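Local coordinates for uncharacterized protein (Thermotoga maritima, PDB 1VMJ), which is of uncharacterised function but belongs to the YjbQ (UPF0047) family and is a putative thiamin phosphate synthase, at residues A[15-20]-A[143-148]; A[45-50]-A[118-123]; A[59-64]-A[105-110]. All coordinates share one frame; numbering follows the deposited sequence. Where two conformers were deposited one is given.

How the contacts relate
The three contacts are nested along the chain. Contact 1 closes the longest loop, joining strand 14-22 to strand 142-150. Contact 2 lies inside that loop and contact 3 inside both. Contacts 1 and 2 belong to one antiparallel sheet of five strands, in which strand 142-150 runs beside strand 49-55. Their centres are about 15 Å apart, and Ile148 packs on Ile46 and Ile118. Contact 3 sets strand 60-65, from the smaller sheet, against helix 101-110. Its centre is about 18 Å from that of contact 1, where Val144 touches Val62, and about 25 Å from that of contact 2. All three contacts also meet neighbouring subunits, so this framework helps build the three-chain assembly.

Contact 1 of 3, residues A[15-20]-A[143-148]; sequences SYRKEL and RVLVKI. With SO4 (sulfate ion), chain E.
Strands 14-22 and 142-150 meet here as an antiparallel pair at one margin of the five-strand sheet. Tyr16, Lys18 and Leu20 each form a hydrogen-bonded pair, with Ile148, Val146 and Val144 in turn. Among their six backbone bonds, Leu20 N to Val144 O measures 2.8 Å.

Side chains of these pairs lie on the face packed against helix 34-44. Tyr16 CG is anti to the backbone N (chi1 174°). Its ring lies alongside Ile148, with Tyr16 CD1 3.8 Å from Ile148 CD1. The phenol oxygen bonds to Glu43 of that helix. Further along, Leu20 CD1 touches Val146 CG2 at 3.9 Å.

The other face carries a salt-bridge network. Glu19 stands between two arginines. Its OE1 takes a bond of 2.9 Å from Arg143 NH1 on the syn lone pair, and the carboxylate and guanidinium planes are 53° apart. Glu19 OE2 takes one of 2.7 Å from Arg17 NH2 on the anti lone pair. Trp21 NE1 also bonds to OE1, which therefore has two donors. Leu145 CD1 lies 3.4 Å above one face of the Arg17 guanidinium, toward its rim. Arg17 NE pairs with Asp124 of the second subunit.

Lys147 NZ reaches Glu48 of the second subunit, and a water at 2.7 Å from NZ links it to Ser15 OG. A sulfate, probably from the crystallisation liquor, accepts from Glu19 N and, in one of two Lys18 conformers, from Lys18 NZ. The arrangement is that of an antiparallel beta sheet with one face on a helix and the other partly at a subunit interface.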
loop_
_atom_site.group_PDB
_atom_site.type_symbol
_atom_site.label_atom_id
_atom_site.label_comp_id
_atom_site.label_asym_id
_atom_site.label_seq_id
_atom_site.Cartn_x
_atom_site.Cartn_y
_atom_site.Cartn_z
ATOM N N SER A 15 12.420 19.546 -4.519
ATOM C CA SER A 15 11.110 19.005 -4.221
ATOM C C SER A 15 10.081 19.693 -5.072
ATOM O O SER A 15 10.284 20.817 -5.563
ATOM C CB SER A 15 10.730 19.131 -2.750
ATOM O OG SER A 15 10.344 20.426 -2.404
ATOM N N TYR A 16 8.981 18.988 -5.284
ATOM C CA TYR A 16 7.917 19.432 -6.137
ATOM C C TYR A 16 6.617 18.963 -5.545
ATOM O O TYR A 16 6.535 17.830 -5.057
ATOM C CB TYR A 16 8.113 18.842 -7.541
ATOM C CG TYR A 16 6.969 19.127 -8.478
ATOM C CD1 TYR A 16 5.854 18.297 -8.526
ATOM C CD2 TYR A 16 6.988 20.238 -9.285
ATOM C CE1 TYR A 16 4.806 18.581 -9.367
ATOM C CE2 TYR A 16 5.941 20.530 -10.167
ATOM C CZ TYR A 16 4.852 19.676 -10.196
ATOM O OH TYR A 16 3.792 19.906 -11.025
ATOM N N ARG A 17 5.605 19.821 -5.621
ATOM C CA ARG A 17 4.275 19.518 -5.103
ATOM C C ARG A 17 3.195 20.015 -6.056
ATOM O O ARG A 17 3.285 21.117 -6.608
ATOM C CB ARG A 17 4.123 20.214 -3.765
ATOM C CG ARG A 17 2.823 19.980 -3.127
ATOM C CD ARG A 17 2.538 21.032 -2.102
ATOM N NE ARG A 17 1.387 20.642 -1.324
ATOM C CZ ARG A 17 0.141 21.013 -1.577
ATOM N NH1 ARG A 17 -0.166 21.821 -2.588
ATOM N NH2 ARG A 17 -0.823 20.566 -0.802
ATOM N N LYS A 18 2.156 19.221 -6.246
ATOM C CA LYS A 18 1.009 19.635 -7.019
ATOM C C LYS A 18 -0.215 18.894 -6.497
ATOM O O LYS A 18 -0.183 17.674 -6.315
ATOM C CB LYS A 18 1.231 19.275 -8.497
ATOM C CG LYS A 18 0.146 19.785 -9.469
ATOM C CD LYS A 18 0.327 21.274 -9.746
ATOM C CE LYS A 18 -0.904 21.920 -10.343
ATOM N NZ LYS A 18 -2.057 21.857 -9.398
ATOM N N GLU A 19 -1.313 19.618 -6.309
ATOM C CA GLU A 19 -2.612 18.985 -6.089
ATOM C C GLU A 19 -3.373 18.884 -7.403
ATOM O O GLU A 19 -3.443 19.835 -8.178
ATOM C CB GLU A 19 -3.484 19.741 -5.105
ATOM C CG GLU A 19 -2.939 19.765 -3.711
ATOM C CD GLU A 19 -3.846 20.532 -2.768
ATOM O OE1 GLU A 19 -4.994 20.886 -3.164
ATOM O OE2 GLU A 19 -3.406 20.829 -1.638
ATOM N N LEU A 20 -3.920 17.717 -7.647
ATOM C CA LEU A 20 -4.761 17.459 -8.803
ATOM C C LEU A 20 -6.178 17.316 -8.286
ATOM O O LEU A 20 -6.425 16.548 -7.375
ATOM C CB LEU A 20 -4.296 16.174 -9.511
ATOM C CG LEU A 20 -2.874 16.202 -10.046
ATOM C CD1 LEU A 20 -2.514 14.803 -10.555
ATOM C CD2 LEU A 20 -2.678 17.233 -11.146
ATOM N N ARG A 143 -9.300 15.678 -4.015
ATOM C CA ARG A 143 -7.932 16.003 -4.332
ATOM C C ARG A 143 -7.012 14.817 -4.242
ATOM O O ARG A 143 -7.175 13.953 -3.395
ATOM C CB ARG A 143 -7.427 17.082 -3.393
ATOM C CG ARG A 143 -8.352 18.239 -3.231
ATOM C CD ARG A 143 -7.772 19.201 -2.267
ATOM N NE ARG A 143 -8.750 20.219 -1.909
ATOM C CZ ARG A 143 -8.423 21.431 -1.500
ATOM N NH1 ARG A 143 -7.139 21.801 -1.433
ATOM N NH2 ARG A 143 -9.385 22.275 -1.156
ATOM N N VAL A 144 -6.023 14.845 -5.131
ATOM C CA VAL A 144 -4.874 13.963 -5.138
ATOM C C VAL A 144 -3.626 14.810 -4.993
ATOM O O VAL A 144 -3.520 15.884 -5.590
ATOM C CB VAL A 144 -4.822 13.193 -6.477
ATOM C CG1 VAL A 144 -3.492 12.551 -6.735
ATOM C CG2 VAL A 144 -5.933 12.154 -6.513
ATOM N N LEU A 145 -2.697 14.333 -4.190
ATOM C CA LEU A 145 -1.425 15.008 -3.987
ATOM C C LEU A 145 -0.335 14.303 -4.757
ATOM O O LEU A 145 -0.260 13.078 -4.735
ATOM C CB LEU A 145 -1.058 15.072 -2.496
ATOM C CG LEU A 145 0.195 15.882 -2.157
ATOM C CD1 LEU A 145 0.023 17.363 -2.467
ATOM C CD2 LEU A 145 0.568 15.676 -0.687
ATOM N N VAL A 146 0.503 15.080 -5.448
ATOM C CA VAL A 146 1.738 14.601 -6.046
ATOM C C VAL A 146 2.871 15.322 -5.341
ATOM O O VAL A 146 2.869 16.551 -5.252
ATOM C CB VAL A 146 1.824 14.924 -7.554
ATOM C CG1 VAL A 146 3.130 14.441 -8.134
ATOM C CG2 VAL A 146 0.667 14.309 -8.294
ATOM N N LYS A 147 3.808 14.536 -4.825
ATOM C CA LYS A 147 4.992 15.040 -4.195
ATOM C C LYS A 147 6.207 14.294 -4.715
ATOM O O LYS A 147 6.214 13.082 -4.750
ATOM C CB LYS A 147 4.886 14.872 -2.668
ATOM C CG LYS A 147 6.055 15.494 -1.849
ATOM C CD LYS A 147 5.949 16.977 -1.710
ATOM C CE LYS A 147 7.024 17.516 -0.760
ATOM N NZ LYS A 147 6.819 18.991 -0.469
ATOM N N ILE A 148 7.210 15.044 -5.173
ATOM C CA ILE A 148 8.433 14.466 -5.711
ATOM C C ILE A 148 9.618 15.024 -4.991
ATOM O O ILE A 148 9.686 16.219 -4.754
ATOM C CB ILE A 148 8.600 14.742 -7.218
ATOM C CG1 ILE A 148 7.263 14.532 -7.946
ATOM C CG2 ILE A 148 9.681 13.827 -7.780
ATOM C CD1 ILE A 148 7.300 14.906 -9.418
HETATM S S SO4 E . -0.916 24.010 -7.065
HETATM O O1 SO4 E . 0.541 23.950 -7.001
HETATM O O2 SO4 E . -1.421 24.809 -5.948
HETATM O O3 SO4 E . -1.424 22.624 -6.934
HETATM O O4 SO4 E . -1.309 24.661 -8.330
HETATM O O HOH W 1 7.403 20.704 -2.538
#

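Contact 2 of 3, residues A[45-50]-A[118-123]; sequences GIKEGL and ITDRKM
Glu48 and Lys47 meet the turn that follows Ile118. Glu48 OE2 accepts from Asp120 N at 2.9 Å, with the donor above the carboxylate plane. In one of two deposited conformers of Lys47, its NZ also reaches Glu48 OE2, at 2.6 Å. Glu48 CG lies anti to the carbonyl carbon, and a bend at chi2 (-67°) turns CD toward the turn. Lys47 O receives a nearly straight bond from Arg121 N, 2.9 Å long, on a lone pair.

Residues Thr119 to Lys122 form a type I' turn, the tip of a beta hairpin. Beside it, Lys47 and Glu48 both face Glu151, making a classic beta bulge just before strand 49-55. Gly49 and Ile118 then form a hydrogen-bonded antiparallel pair, with Ile118 N to Gly49 O at 2.9 Å. Ile118 CG2 lies 3.7 Å from Lys47 O and also nears Ile46 O.

One water bridges Ile46 O and Arg121 NE, at 2.7 Å from NE and at the guanidinium edge. Farther out, Ile118 packs on Val41 of helix 34-44. Thr119 OG1 bonds to Asp124. Lys147 of the third subunit forms hydrogen bonds with Thr119 OG1 and Ile118 O.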
loop_
_atom_site.group_PDB
_atom_site.type_symbol
_atom_site.label_atom_id
_atom_site.label_comp_id
_atom_site.label_asym_id
_atom_site.label_seq_id
_atom_site.Cartn_x
_atom_site.Cartn_y
_atom_site.Cartn_z
ATOM N N GLY A 45 11.708 19.080 -13.022
ATOM C CA GLY A 45 13.135 19.060 -13.354
ATOM C C GLY A 45 13.952 18.026 -12.600
ATOM O O GLY A 45 15.179 17.992 -12.718
ATOM N N ILE A 46 13.304 17.190 -11.813
ATOM C CA ILE A 46 13.999 16.173 -11.046
ATOM C C ILE A 46 14.432 15.032 -11.959
ATOM O O ILE A 46 13.632 14.508 -12.723
ATOM C CB ILE A 46 13.120 15.683 -9.881
ATOM C CG1 ILE A 46 12.983 16.824 -8.867
ATOM C CG2 ILE A 46 13.686 14.391 -9.232
ATOM C CD1 ILE A 46 11.893 16.655 -7.839
ATOM N N LYS A 47 15.709 14.650 -11.877
ATOM C CA LYS A 47 16.242 13.593 -12.718
ATOM C C LYS A 47 16.113 12.227 -12.049
ATOM O O LYS A 47 15.755 11.259 -12.707
ATOM C CB LYS A 47 17.704 13.842 -13.082
ATOM C CG LYS A 47 18.224 12.743 -13.995
ATOM C CD LYS A 47 19.563 13.046 -14.594
ATOM C CE LYS A 47 20.183 11.779 -15.122
ATOM N NZ LYS A 47 20.502 10.911 -13.984
ATOM N N GLU A 48 16.441 12.161 -10.756
ATOM C CA GLU A 48 16.422 10.909 -9.981
ATOM C C GLU A 48 15.727 11.177 -8.663
ATOM O O GLU A 48 16.050 12.140 -7.968
ATOM C CB GLU A 48 17.847 10.468 -9.695
ATOM C CG GLU A 48 18.725 10.352 -10.943
ATOM C CD GLU A 48 18.292 9.237 -11.877
ATOM O OE1 GLU A 48 17.667 8.273 -11.396
ATOM O OE2 GLU A 48 18.581 9.316 -13.113
ATOM N N GLY A 49 14.763 10.341 -8.311
ATOM C CA GLY A 49 14.029 10.596 -7.094
ATOM C C GLY A 49 12.903 9.619 -6.864
ATOM O O GLY A 49 12.878 8.547 -7.454
ATOM N N LEU A 50 11.988 10.000 -5.978
ATOM C CA LEU A 50 10.783 9.242 -5.685
ATOM C C LEU A 50 9.610 10.185 -5.780
ATOM O O LEU A 50 9.681 11.315 -5.287
ATOM C CB LEU A 50 10.809 8.634 -4.290
ATOM C CG LEU A 50 11.842 7.553 -3.993
ATOM C CD1 LEU A 50 11.761 7.130 -2.535
ATOM C CD2 LEU A 50 11.613 6.359 -4.872
ATOM N N ILE A 118 11.583 7.821 -9.947
ATOM C CA ILE A 118 11.945 8.715 -11.039
ATOM C C ILE A 118 13.372 8.399 -11.418
ATOM O O ILE A 118 14.281 8.477 -10.582
ATOM C CB ILE A 118 11.794 10.199 -10.638
ATOM C CG1 ILE A 118 10.374 10.474 -10.119
ATOM C CG2 ILE A 118 12.147 11.111 -11.794
ATOM C CD1 ILE A 118 9.278 10.043 -11.016
ATOM N N THR A 119 13.566 8.072 -12.691
ATOM C CA THR A 119 14.852 7.686 -13.222
ATOM C C THR A 119 15.040 8.396 -14.548
ATOM O O THR A 119 14.172 8.349 -15.402
ATOM C CB THR A 119 14.904 6.180 -13.423
ATOM O OG1 THR A 119 14.748 5.537 -12.152
ATOM C CG2 THR A 119 16.212 5.757 -13.999
ATOM N N ASP A 120 16.165 9.072 -14.711
ATOM C CA ASP A 120 16.445 9.833 -15.931
ATOM C C ASP A 120 15.248 10.717 -16.369
ATOM O O ASP A 120 14.818 10.705 -17.530
ATOM C CB ASP A 120 16.868 8.880 -17.047
ATOM C CG ASP A 120 17.607 9.593 -18.166
ATOM O OD1 ASP A 120 18.090 10.729 -17.956
ATOM O OD2 ASP A 120 17.688 9.015 -19.266
ATOM N N ARG A 121 14.721 11.477 -15.410
ATOM C CA ARG A 121 13.622 12.420 -15.618
ATOM C C ARG A 121 12.251 11.813 -15.945
ATOM O O ARG A 121 11.333 12.541 -16.333
ATOM C CB ARG A 121 14.002 13.473 -16.662
ATOM C CG ARG A 121 15.138 14.407 -16.232
ATOM C CD ARG A 121 15.099 15.687 -17.036
ATOM N NE ARG A 121 13.900 16.492 -16.755
ATOM C CZ ARG A 121 13.376 17.383 -17.606
ATOM N NH1 ARG A 121 13.940 17.631 -18.800
ATOM N NH2 ARG A 121 12.282 18.049 -17.260
ATOM N N LYS A 122 12.077 10.508 -15.758
ATOM C CA LYS A 122 10.811 9.888 -16.102
ATOM C C LYS A 122 10.376 8.944 -15.025
ATOM O O LYS A 122 11.212 8.362 -14.332
ATOM C CB LYS A 122 10.947 9.076 -17.389
ATOM C CG LYS A 122 11.363 9.868 -18.618
ATOM C CD LYS A 122 10.330 10.897 -19.010
ATOM C CE LYS A 122 10.755 11.722 -20.213
ATOM N NZ LYS A 122 10.797 10.863 -21.416
ATOM N N MET A 123 9.069 8.734 -14.934
ATOM C CA MET A 123 8.538 7.669 -14.101
ATOM C C MET A 123 9.084 6.340 -14.613
ATOM O O MET A 123 9.072 6.086 -15.823
ATOM C CB MET A 123 7.020 7.647 -14.135
ATOM C CG MET A 123 6.436 8.799 -13.336
ATOM S SD MET A 123 4.650 8.667 -13.124
ATOM C CE MET A 123 4.150 9.041 -14.793
HETATM O O HOH W 2 12.232 16.148 -14.658
#

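Contact 3 of 3, residues A[59-64]-A[105-110]; sequences TASVFI and LKRTIM. With SO4 (sulfate ion), chain C.
Ala60 O accepts a hydrogen bond from Arg107 NH1 at 2.8 Å. The oxygen lies at the guanidinium edge, 2° out of its plane, and the donor is nearly in line with the carbonyl. Arg107 bends at chi2 (74°), and its CB, CG and CD all run close to Ala60 O. Its NH2 bonds to Ile64 O of the second subunit. An alanine in place of Arg107 would probably leave Ala60 O without this donor and remove the hydrogen bond to Ile64 O of that subunit.

Ser61 OG sits against the helix, 3.4 Å from Met110 CB. It also lies 3.1 Å from Arg107 O, a weak hydrogen bond at most, and Gly111 O is near it too. Farther along, a bend at chi3 (-62°) brings Met110 CE over the Phe63 ring. Met110 CE lies 3.5 Å above the centre of that ring, as a CH-pi contact. Met110 SD is farther off, at 5.1 Å from the ring centroid, in a Met-aromatic contact. Phe132 of the adjacent strand also meets the Phe63 ring.

At the strand's start, Thr59 OG1 bonds to Lys142 and to a sulfate, probably from the crystallisation liquor, near a bound sodium ion. One firm hydrogen bond, from Arg107 to Ala60 O, joins strand to helix at one end and an apolar methyl-ring contact does so at the other, while the guanidinium also ties the helix to a second chain.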
loop_
_atom_site.group_PDB
_atom_site.type_symbol
_atom_site.label_atom_id
_atom_site.label_comp_id
_atom_site.label_asym_id
_atom_site.label_seq_id
_atom_site.Cartn_x
_atom_site.Cartn_y
_atom_site.Cartn_z
ATOM N N THR A 59 -11.947 8.373 1.188
ATOM C CA THR A 59 -12.932 7.618 0.438
ATOM C C THR A 59 -12.547 7.472 -1.035
ATOM O O THR A 59 -13.404 7.221 -1.893
ATOM C CB THR A 59 -14.288 8.306 0.512
ATOM O OG1 THR A 59 -14.138 9.675 0.143
ATOM C CG2 THR A 59 -14.835 8.210 1.911
ATOM N N ALA A 60 -11.255 7.611 -1.315
ATOM C CA ALA A 60 -10.746 7.478 -2.658
ATOM C C ALA A 60 -9.337 6.919 -2.633
ATOM O O ALA A 60 -8.681 6.831 -1.594
ATOM C CB ALA A 60 -10.783 8.809 -3.348
ATOM N N SER A 61 -8.889 6.479 -3.804
ATOM C CA SER A 61 -7.616 5.771 -3.959
ATOM C C SER A 61 -6.772 6.339 -5.059
ATOM O O SER A 61 -7.289 6.919 -5.998
ATOM C CB SER A 61 -7.872 4.301 -4.328
ATOM O OG SER A 61 -8.500 3.621 -3.262
ATOM N N VAL A 62 -5.465 6.112 -4.955
ATOM C CA VAL A 62 -4.561 6.172 -6.102
ATOM C C VAL A 62 -3.864 4.813 -6.205
ATOM O O VAL A 62 -3.367 4.284 -5.223
ATOM C CB VAL A 62 -3.550 7.286 -5.991
ATOM C CG1 VAL A 62 -2.560 7.224 -7.127
ATOM C CG2 VAL A 62 -4.247 8.637 -5.992
ATOM N N PHE A 63 -3.908 4.206 -7.383
ATOM C CA PHE A 63 -3.386 2.856 -7.590
ATOM C C PHE A 63 -2.897 2.746 -9.012
ATOM O O PHE A 63 -3.168 3.614 -9.858
ATOM C CB PHE A 63 -4.439 1.783 -7.281
ATOM C CG PHE A 63 -5.622 1.789 -8.244
ATOM C CD1 PHE A 63 -6.711 2.628 -8.057
ATOM C CD2 PHE A 63 -5.625 0.966 -9.349
ATOM C CE1 PHE A 63 -7.769 2.663 -8.974
ATOM C CE2 PHE A 63 -6.688 0.957 -10.226
ATOM C CZ PHE A 63 -7.754 1.821 -10.045
ATOM N N ILE A 64 -2.128 1.686 -9.239
ATOM C CA ILE A 64 -1.604 1.361 -10.553
ATOM C C ILE A 64 -2.178 0.038 -11.034
ATOM O O ILE A 64 -2.098 -0.980 -10.335
ATOM C CB ILE A 64 -0.068 1.309 -10.570
ATOM C CG1 ILE A 64 0.478 2.748 -10.555
ATOM C CG2 ILE A 64 0.449 0.599 -11.804
ATOM C CD1 ILE A 64 1.904 2.905 -10.171
ATOM N N LEU A 105 -14.029 1.582 2.876
ATOM C CA LEU A 105 -13.608 0.180 2.713
ATOM C C LEU A 105 -13.037 -0.117 1.319
ATOM O O LEU A 105 -11.971 -0.713 1.206
ATOM C CB LEU A 105 -14.773 -0.789 3.059
ATOM C CG LEU A 105 -15.424 -0.560 4.416
ATOM C CD1 LEU A 105 -16.492 -1.610 4.647
ATOM C CD2 LEU A 105 -14.459 -0.501 5.554
ATOM N N LYS A 106 -13.736 0.311 0.276
ATOM C CA LYS A 106 -13.277 0.122 -1.093
ATOM C C LYS A 106 -11.894 0.745 -1.295
ATOM O O LYS A 106 -11.011 0.153 -1.909
ATOM C CB LYS A 106 -14.290 0.696 -2.096
ATOM C CG LYS A 106 -15.574 -0.070 -2.262
ATOM C CD LYS A 106 -16.407 0.558 -3.372
ATOM C CE LYS A 106 -17.586 -0.310 -3.795
ATOM N NZ LYS A 106 -18.589 -0.402 -2.730
ATOM N N ARG A 107 -11.695 1.955 -0.767
ATOM C CA ARG A 107 -10.398 2.622 -0.958
ATOM C C ARG A 107 -9.315 1.837 -0.255
ATOM O O ARG A 107 -8.175 1.813 -0.732
ATOM C CB ARG A 107 -10.441 4.096 -0.523
ATOM C CG ARG A 107 -9.835 4.463 0.841
ATOM C CD ARG A 107 -8.335 4.453 0.867
ATOM N NE ARG A 107 -7.753 5.142 2.022
ATOM C CZ ARG A 107 -7.411 6.415 2.044
ATOM N NH1 ARG A 107 -7.568 7.193 0.989
ATOM N NH2 ARG A 107 -6.876 6.935 3.135
ATOM N N THR A 108 -9.653 1.214 0.873
ATOM C CA THR A 108 -8.693 0.418 1.603
ATOM C C THR A 108 -8.188 -0.739 0.742
ATOM O O THR A 108 -6.986 -1.006 0.714
ATOM C CB THR A 108 -9.297 -0.045 2.925
ATOM O OG1 THR A 108 -9.662 1.098 3.702
ATOM C CG2 THR A 108 -8.312 -0.902 3.705
ATOM N N ILE A 109 -9.082 -1.407 0.028
ATOM C CA ILE A 109 -8.658 -2.466 -0.880
ATOM C C ILE A 109 -7.719 -1.952 -1.964
ATOM O O ILE A 109 -6.673 -2.550 -2.211
ATOM C CB ILE A 109 -9.872 -3.133 -1.529
ATOM C CG1 ILE A 109 -10.728 -3.819 -0.458
ATOM C CG2 ILE A 109 -9.464 -4.125 -2.607
ATOM C CD1 ILE A 109 -10.045 -4.944 0.266
ATOM N N MET A 110 -8.082 -0.864 -2.624
ATOM C CA MET A 110 -7.304 -0.403 -3.777
ATOM C C MET A 110 -6.020 0.303 -3.346
ATOM O O MET A 110 -5.028 0.338 -4.103
ATOM C CB MET A 110 -8.135 0.512 -4.668
ATOM C CG MET A 110 -9.348 -0.100 -5.307
ATOM S SD MET A 110 -9.056 -1.593 -6.221
ATOM C CE MET A 110 -7.955 -0.990 -7.451
HETATM S S SO4 C . -13.330 12.554 2.742
HETATM O O1 SO4 C . -13.728 13.859 2.253
HETATM O O2 SO4 C . -14.023 12.203 3.967
HETATM O O3 SO4 C . -11.887 12.548 3.059
HETATM O O4 SO4 C . -13.598 11.623 1.684
HETATM O O HOH W 3 -2.685 1.799 -4.196
#